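PDB 2GKO: microbial serine proteinases; subtilisin from Bacillus subtilis, which catalyses the hydrolysis of peptide bonds in proteins as a cold-adapted, calcium-loaded serine endopeptidase of the subtilase family. Local coordinates for residues Y217-G222 and S301-A306; D223-A228 and D273-L278. All coordinates share one frame; numbering follows the deposited sequence.

Interaction 1 (Y217-G222 and S301-A306); sequences YVIQKG and SGFGFA. With CA (calcium ion), chain C.
The calcium-binding loop before strand 226-229 meets the type II' beta turn S301-G304 through Y217 and I219, which close on the ring of F303. An edge-to-face aromatic pair carries most of the contact: the Y217 ring turns its edge to one face of F303, with centroids 5.1 Å apart and planes at 60°. CD2 of Y217 does the touching, 3.7 Å from CG of F303 and offset toward the rim of that ring. The far end of the phenylalanine lies against the tyrosine backbone, where CZ of F303 is 3.3 Å from C of Y217. Beside it I219 brings its terminal methyl, CD1 standing 3.6 Å from CE1 of F303 in an oblique approach. With CG of F303 anti to its own carbonyl carbon (chi1 -63°), the ring reaches between these two residues.

No direct hydrogen bond crosses; polar linkage comes from water 1, which accepts from OH of Y217 (2.6 Å) and donates to O of F303 (2.7 Å). Immediately beyond the aromatic pair the loop turns to its metal: O of V218 and OE1 of Q220 each bind calcium, at 2.3 Å, while T213, D216 and D223 supply further ligands. S283 of helix 271-283 also touches both aromatic side chains. Backbone and side-chain oxygens from one short run of chain converging on the ion are typical of a calcium-binding loop.

Interaction 2 (D223-A228 and D273-L278); sequences DVEISA and DVRGEL. With CA (calcium ion), chain C.
E225 and R275 form a buried, bidentate salt bridge in which both carboxylate oxygens are used. R275 presents its guanidinium side-on: NE donates to OE2 of E225 at 2.8 Å with an N-H...O angle of 172°, and NH2 donates to OE1 of E225, likewise at 2.8 Å and nearly straight. Each oxygen accepts through its syn lone pair, and the two flat groups are only 15° from coplanar, so the paired bonds restrain rotation of both. The arginine reaches this position through a stem extended from CG to NE, whereas the glutamate bends at chi2 and meets it at about a right angle.

OE2 of E225 has two further donors: water 3 at 2.9 Å, and NE2 of Q279. The same water donates a longer bond of 3.2 Å to O of R275. Other hydrogens of the guanidinium go to V183 O from NH2 and to Y156 OH from NH1. In the subtilase alpha/beta fold this joins helix 271-283 to the chain around strand 226-229, which pairs in parallel with strand 186-192; V186 touches both charged side chains.

Along the strand the contact turns apolar, CD1 of I226 lying 4.4 Å from CD1 of L278, with helix 248-265 packing against both residues. At the other end of 223-228, D223 makes no contact with 273-278 and binds calcium through OD1, at 2.3 Å.

Overall arrangement
From the N terminus, the chain passes strand 199-202 and enters the calcium loop 217-222, which runs directly into 223-228 and strand 226-229. After helix 248-265 it reaches helix 271-283, where interaction 2 closes a loop with 44 residues between its segments. Only later does 301-306 return to 217-222, so interaction 1 closes the wider loop, of 78 intervening residues, with interaction 2 nested inside. Their centres lie about 7 Å apart. V218, Q220 and D223 share one calcium, water 2 belongs to both, and S227 probably hydrogen-bonds S301 and G304. Together they tie the metal loop, the sheet, helix 271-283 and the C-terminal turn.

Interaction 1 (Y217-G222 and S301-A306)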
loop_
_atom_site.group_PDB
_atom_site.type_symbol
_atom_site.label_atom_id
_atom_site.label_comp_id
_atom_site.label_asym_id
_atom_site.label_seq_id
_atom_site.Cartn_x
_atom_site.Cartn_y
_atom_site.Cartn_z
ATOM N N TYR A 217 -21.186 2.262 -2.663
ATOM C CA TYR A 217 -20.185 1.933 -3.667
ATOM C C TYR A 217 -19.691 3.183 -4.405
ATOM O O TYR A 217 -19.392 3.143 -5.606
ATOM C CB TYR A 217 -20.713 0.872 -4.635
ATOM C CG TYR A 217 -20.754 -0.540 -4.081
ATOM C CD1 TYR A 217 -21.958 -1.104 -3.650
ATOM C CD2 TYR A 217 -19.609 -1.330 -4.003
ATOM C CE1 TYR A 217 -22.017 -2.388 -3.175
ATOM C CE2 TYR A 217 -19.664 -2.620 -3.524
ATOM C CZ TYR A 217 -20.880 -3.151 -3.099
ATOM O OH TYR A 217 -20.975 -4.453 -2.629
ATOM N N VAL A 218 -19.596 4.280 -3.672
ATOM C CA VAL A 218 -19.048 5.533 -4.169
ATOM C C VAL A 218 -18.180 6.108 -3.059
ATOM O O VAL A 218 -18.649 6.268 -1.934
ATOM C CB VAL A 218 -20.169 6.546 -4.508
ATOM C CG1 VAL A 218 -19.601 7.896 -4.840
ATOM C CG2 VAL A 218 -21.037 6.019 -5.655
ATOM N N ILE A 219 -16.927 6.419 -3.359
ATOM C CA ILE A 219 -15.996 6.872 -2.324
ATOM C C ILE A 219 -16.104 8.364 -2.070
ATOM O O ILE A 219 -15.884 9.181 -2.964
ATOM C CB ILE A 219 -14.538 6.508 -2.692
ATOM C CG1 ILE A 219 -14.382 4.993 -2.851
ATOM C CG2 ILE A 219 -13.543 7.147 -1.695
ATOM C CD1 ILE A 219 -14.570 4.170 -1.583
ATOM N N GLN A 220 -16.433 8.695 -0.820
ATOM C CA GLN A 220 -16.340 10.034 -0.294
ATOM C C GLN A 220 -15.228 10.073 0.737
ATOM O O GLN A 220 -14.741 9.026 1.165
ATOM C CB GLN A 220 -17.667 10.442 0.384
ATOM C CG GLN A 220 -18.864 10.537 -0.575
ATOM C CD GLN A 220 -19.664 9.258 -0.734
ATOM O OE1 GLN A 220 -19.643 8.379 0.110
ATOM N NE2 GLN A 220 -20.410 9.165 -1.839
ATOM N N LYS A 221 -14.840 11.282 1.115
ATOM C CA LYS A 221 -13.957 11.496 2.257
ATOM C C LYS A 221 -14.491 10.701 3.450
ATOM O O LYS A 221 -15.685 10.787 3.784
ATOM C CB LYS A 221 -13.869 12.991 2.585
ATOM C CG LYS A 221 -12.849 13.372 3.630
ATOM C CD LYS A 221 -12.754 14.875 3.802
ATOM C CE LYS A 221 -11.642 15.250 4.780
ATOM N NZ LYS A 221 -11.471 16.751 4.962
ATOM N N GLY A 222 -13.624 9.911 4.075
ATOM C CA GLY A 222 -14.000 9.122 5.243
ATOM C C GLY A 222 -14.381 7.670 5.003
ATOM O O GLY A 222 -14.668 6.930 5.941
ATOM N N SER A 301 -14.592 -2.949 5.523
ATOM C CA SER A 301 -13.876 -3.529 4.399
ATOM C C SER A 301 -14.048 -2.771 3.081
ATOM O O SER A 301 -13.468 -3.173 2.084
ATOM C CB SER A 301 -14.305 -4.980 4.226
ATOM O OG SER A 301 -15.693 -5.068 3.921
ATOM N N GLY A 302 -14.791 -1.665 3.087
ATOM C CA GLY A 302 -15.139 -0.970 1.866
ATOM C C GLY A 302 -15.839 -1.920 0.894
ATOM O O GLY A 302 -16.703 -2.708 1.300
ATOM N N PHE A 303 -15.430 -1.878 -0.372
ATOM C CA PHE A 303 -16.125 -2.616 -1.446
ATOM C C PHE A 303 -15.837 -4.108 -1.406
ATOM O O PHE A 303 -16.621 -4.920 -1.922
ATOM C CB PHE A 303 -15.721 -2.086 -2.820
ATOM C CG PHE A 303 -16.080 -0.642 -3.099
ATOM C CD1 PHE A 303 -16.625 0.217 -2.133
ATOM C CD2 PHE A 303 -15.878 -0.146 -4.385
ATOM C CE1 PHE A 303 -16.906 1.523 -2.421
ATOM C CE2 PHE A 303 -16.160 1.148 -4.683
ATOM C CZ PHE A 303 -16.687 1.998 -3.716
ATOM N N GLY A 304 -14.702 -4.476 -0.810
ATOM C CA GLY A 304 -14.253 -5.850 -0.724
ATOM C C GLY A 304 -12.759 -6.023 -0.904
ATOM O O GLY A 304 -11.980 -5.103 -0.657
ATOM N N PHE A 305 -12.373 -7.204 -1.368
ATOM C CA PHE A 305 -10.986 -7.640 -1.439
ATOM C C PHE A 305 -10.610 -7.823 -2.920
ATOM O O PHE A 305 -10.930 -8.859 -3.529
ATOM C CB PHE A 305 -10.869 -8.964 -0.661
ATOM C CG PHE A 305 -9.482 -9.593 -0.636
ATOM C CD1 PHE A 305 -9.300 -10.853 -0.085
ATOM C CD2 PHE A 305 -8.366 -8.935 -1.131
ATOM C CE1 PHE A 305 -8.063 -11.450 -0.041
ATOM C CE2 PHE A 305 -7.122 -9.543 -1.085
ATOM C CZ PHE A 305 -6.959 -10.769 -0.544
ATOM N N ALA A 306 -9.966 -6.806 -3.502
ATOM C CA ALA A 306 -9.481 -6.913 -4.882
ATOM C C ALA A 306 -8.361 -7.938 -4.952
ATOM O O ALA A 306 -7.416 -7.913 -4.163
ATOM C CB ALA A 306 -9.031 -5.582 -5.407
HETATM CA CA CA C . -19.445 6.106 0.206
HETATM O O HOH W 1 -18.934 -6.022 -2.638
HETATM O O HOH W 2 -18.547 3.882 0.486
#

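Interaction 2 (D223-A228 and D273-L278)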
loop_
_atom_site.group_PDB
_atom_site.type_symbol
_atom_site.label_atom_id
_atom_site.label_comp_id
_atom_site.label_asym_id
_atom_site.label_seq_id
_atom_site.Cartn_x
_atom_site.Cartn_y
_atom_site.Cartn_z
ATOM N N ASP A 223 -14.341 7.231 3.746
ATOM C CA ASP A 223 -14.674 5.852 3.392
ATOM C C ASP A 223 -13.451 4.964 3.253
ATOM O O ASP A 223 -12.459 5.352 2.628
ATOM C CB ASP A 223 -15.384 5.799 2.037
ATOM C CG ASP A 223 -16.759 6.379 2.078
ATOM O OD1 ASP A 223 -17.304 6.636 0.974
ATOM O OD2 ASP A 223 -17.356 6.605 3.155
ATOM N N VAL A 224 -13.529 3.777 3.846
ATOM C CA VAL A 224 -12.645 2.667 3.526
ATOM C C VAL A 224 -13.005 2.195 2.110
ATOM O O VAL A 224 -14.160 2.201 1.739
ATOM C CB VAL A 224 -12.787 1.505 4.539
ATOM C CG1 VAL A 224 -12.024 0.279 4.081
ATOM C CG2 VAL A 224 -12.326 1.955 5.967
ATOM N N GLU A 225 -12.006 1.791 1.332
ATOM C CA GLU A 225 -12.196 1.549 -0.096
ATOM C C GLU A 225 -12.086 0.072 -0.427
ATOM O O GLU A 225 -12.987 -0.491 -1.017
ATOM C CB GLU A 225 -11.195 2.384 -0.897
ATOM C CG GLU A 225 -11.424 2.417 -2.403
ATOM C CD GLU A 225 -10.975 3.711 -3.039
ATOM O OE1 GLU A 225 -10.786 4.716 -2.346
ATOM O OE2 GLU A 225 -10.818 3.752 -4.283
ATOM N N ILE A 226 -10.980 -0.557 -0.057
ATOM C CA ILE A 226 -10.775 -1.954 -0.330
ATOM C C ILE A 226 -10.032 -2.587 0.848
ATOM O O ILE A 226 -9.535 -1.861 1.718
ATOM C CB ILE A 226 -9.983 -2.163 -1.670
ATOM C CG1 ILE A 226 -8.558 -1.595 -1.568
ATOM C CG2 ILE A 226 -10.710 -1.549 -2.869
ATOM C CD1 ILE A 226 -7.761 -1.803 -2.818
ATOM N N SER A 227 -9.981 -3.914 0.869
ATOM C CA SER A 227 -9.321 -4.674 1.901
ATOM C C SER A 227 -8.201 -5.545 1.322
ATOM O O SER A 227 -8.266 -6.011 0.186
ATOM C CB SER A 227 -10.351 -5.552 2.625
ATOM O OG SER A 227 -11.383 -4.767 3.201
ATOM N N ALA A 228 -7.154 -5.747 2.099
ATOM C CA ALA A 228 -6.068 -6.629 1.693
ATOM C C ALA A 228 -5.411 -7.222 2.915
ATOM O O ALA A 228 -5.625 -6.749 4.012
ATOM C CB ALA A 228 -5.044 -5.874 0.855
ATOM N N ASP A 273 -8.763 5.230 -13.916
ATOM C CA ASP A 273 -9.084 3.927 -14.498
ATOM C C ASP A 273 -8.637 2.746 -13.645
ATOM O O ASP A 273 -9.375 1.791 -13.458
ATOM C CB ASP A 273 -8.418 3.747 -15.861
ATOM C CG ASP A 273 -8.913 4.722 -16.915
ATOM O OD1 ASP A 273 -10.088 5.194 -16.865
ATOM O OD2 ASP A 273 -8.157 5.065 -17.850
ATOM N N VAL A 274 -7.409 2.808 -13.132
ATOM C CA VAL A 274 -6.849 1.710 -12.368
ATOM C C VAL A 274 -7.550 1.617 -11.021
ATOM O O VAL A 274 -7.842 0.528 -10.562
ATOM C CB VAL A 274 -5.315 1.866 -12.193
ATOM C CG1 VAL A 274 -4.754 0.793 -11.253
ATOM C CG2 VAL A 274 -4.636 1.835 -13.561
ATOM N N ARG A 275 -7.833 2.772 -10.430
ATOM C CA ARG A 275 -8.587 2.854 -9.187
ATOM C C ARG A 275 -9.969 2.226 -9.362
ATOM O O ARG A 275 -10.447 1.520 -8.494
ATOM C CB ARG A 275 -8.723 4.309 -8.773
ATOM C CG ARG A 275 -9.402 4.499 -7.439
ATOM C CD ARG A 275 -9.494 5.918 -7.031
ATOM N NE ARG A 275 -9.954 6.042 -5.644
ATOM C CZ ARG A 275 -10.092 7.194 -5.002
ATOM N NH1 ARG A 275 -9.772 8.347 -5.571
ATOM N NH2 ARG A 275 -10.475 7.186 -3.729
ATOM N N GLY A 276 -10.598 2.507 -10.498
ATOM C CA GLY A 276 -11.891 1.940 -10.817
ATOM C C GLY A 276 -11.836 0.439 -10.985
ATOM O O GLY A 276 -12.764 -0.263 -10.581
ATOM N N GLU A 277 -10.749 -0.070 -11.565
ATOM C CA GLU A 277 -10.552 -1.501 -11.680
ATOM C C GLU A 277 -10.370 -2.150 -10.304
ATOM O O GLU A 277 -10.912 -3.204 -10.055
ATOM C CB GLU A 277 -9.378 -1.839 -12.619
ATOM C CG GLU A 277 -9.101 -3.330 -12.824
ATOM C CD GLU A 277 -10.240 -4.073 -13.510
ATOM O OE1 GLU A 277 -11.091 -3.410 -14.146
ATOM O OE2 GLU A 277 -10.239 -5.318 -13.418
ATOM N N LEU A 278 -9.604 -1.526 -9.413
ATOM C CA LEU A 278 -9.511 -2.029 -8.038
ATOM C C LEU A 278 -10.880 -2.108 -7.376
ATOM O O LEU A 278 -11.192 -3.081 -6.713
ATOM C CB LEU A 278 -8.603 -1.126 -7.194
ATOM C CG LEU A 278 -7.098 -1.193 -7.469
ATOM C CD1 LEU A 278 -6.409 -0.094 -6.665
ATOM C CD2 LEU A 278 -6.500 -2.561 -7.141
HETATM CA CA CA C . -19.445 6.106 0.206
HETATM O O HOH W 3 -9.469 1.474 -5.488
HETATM O O HOH W 2 -18.547 3.882 0.486
#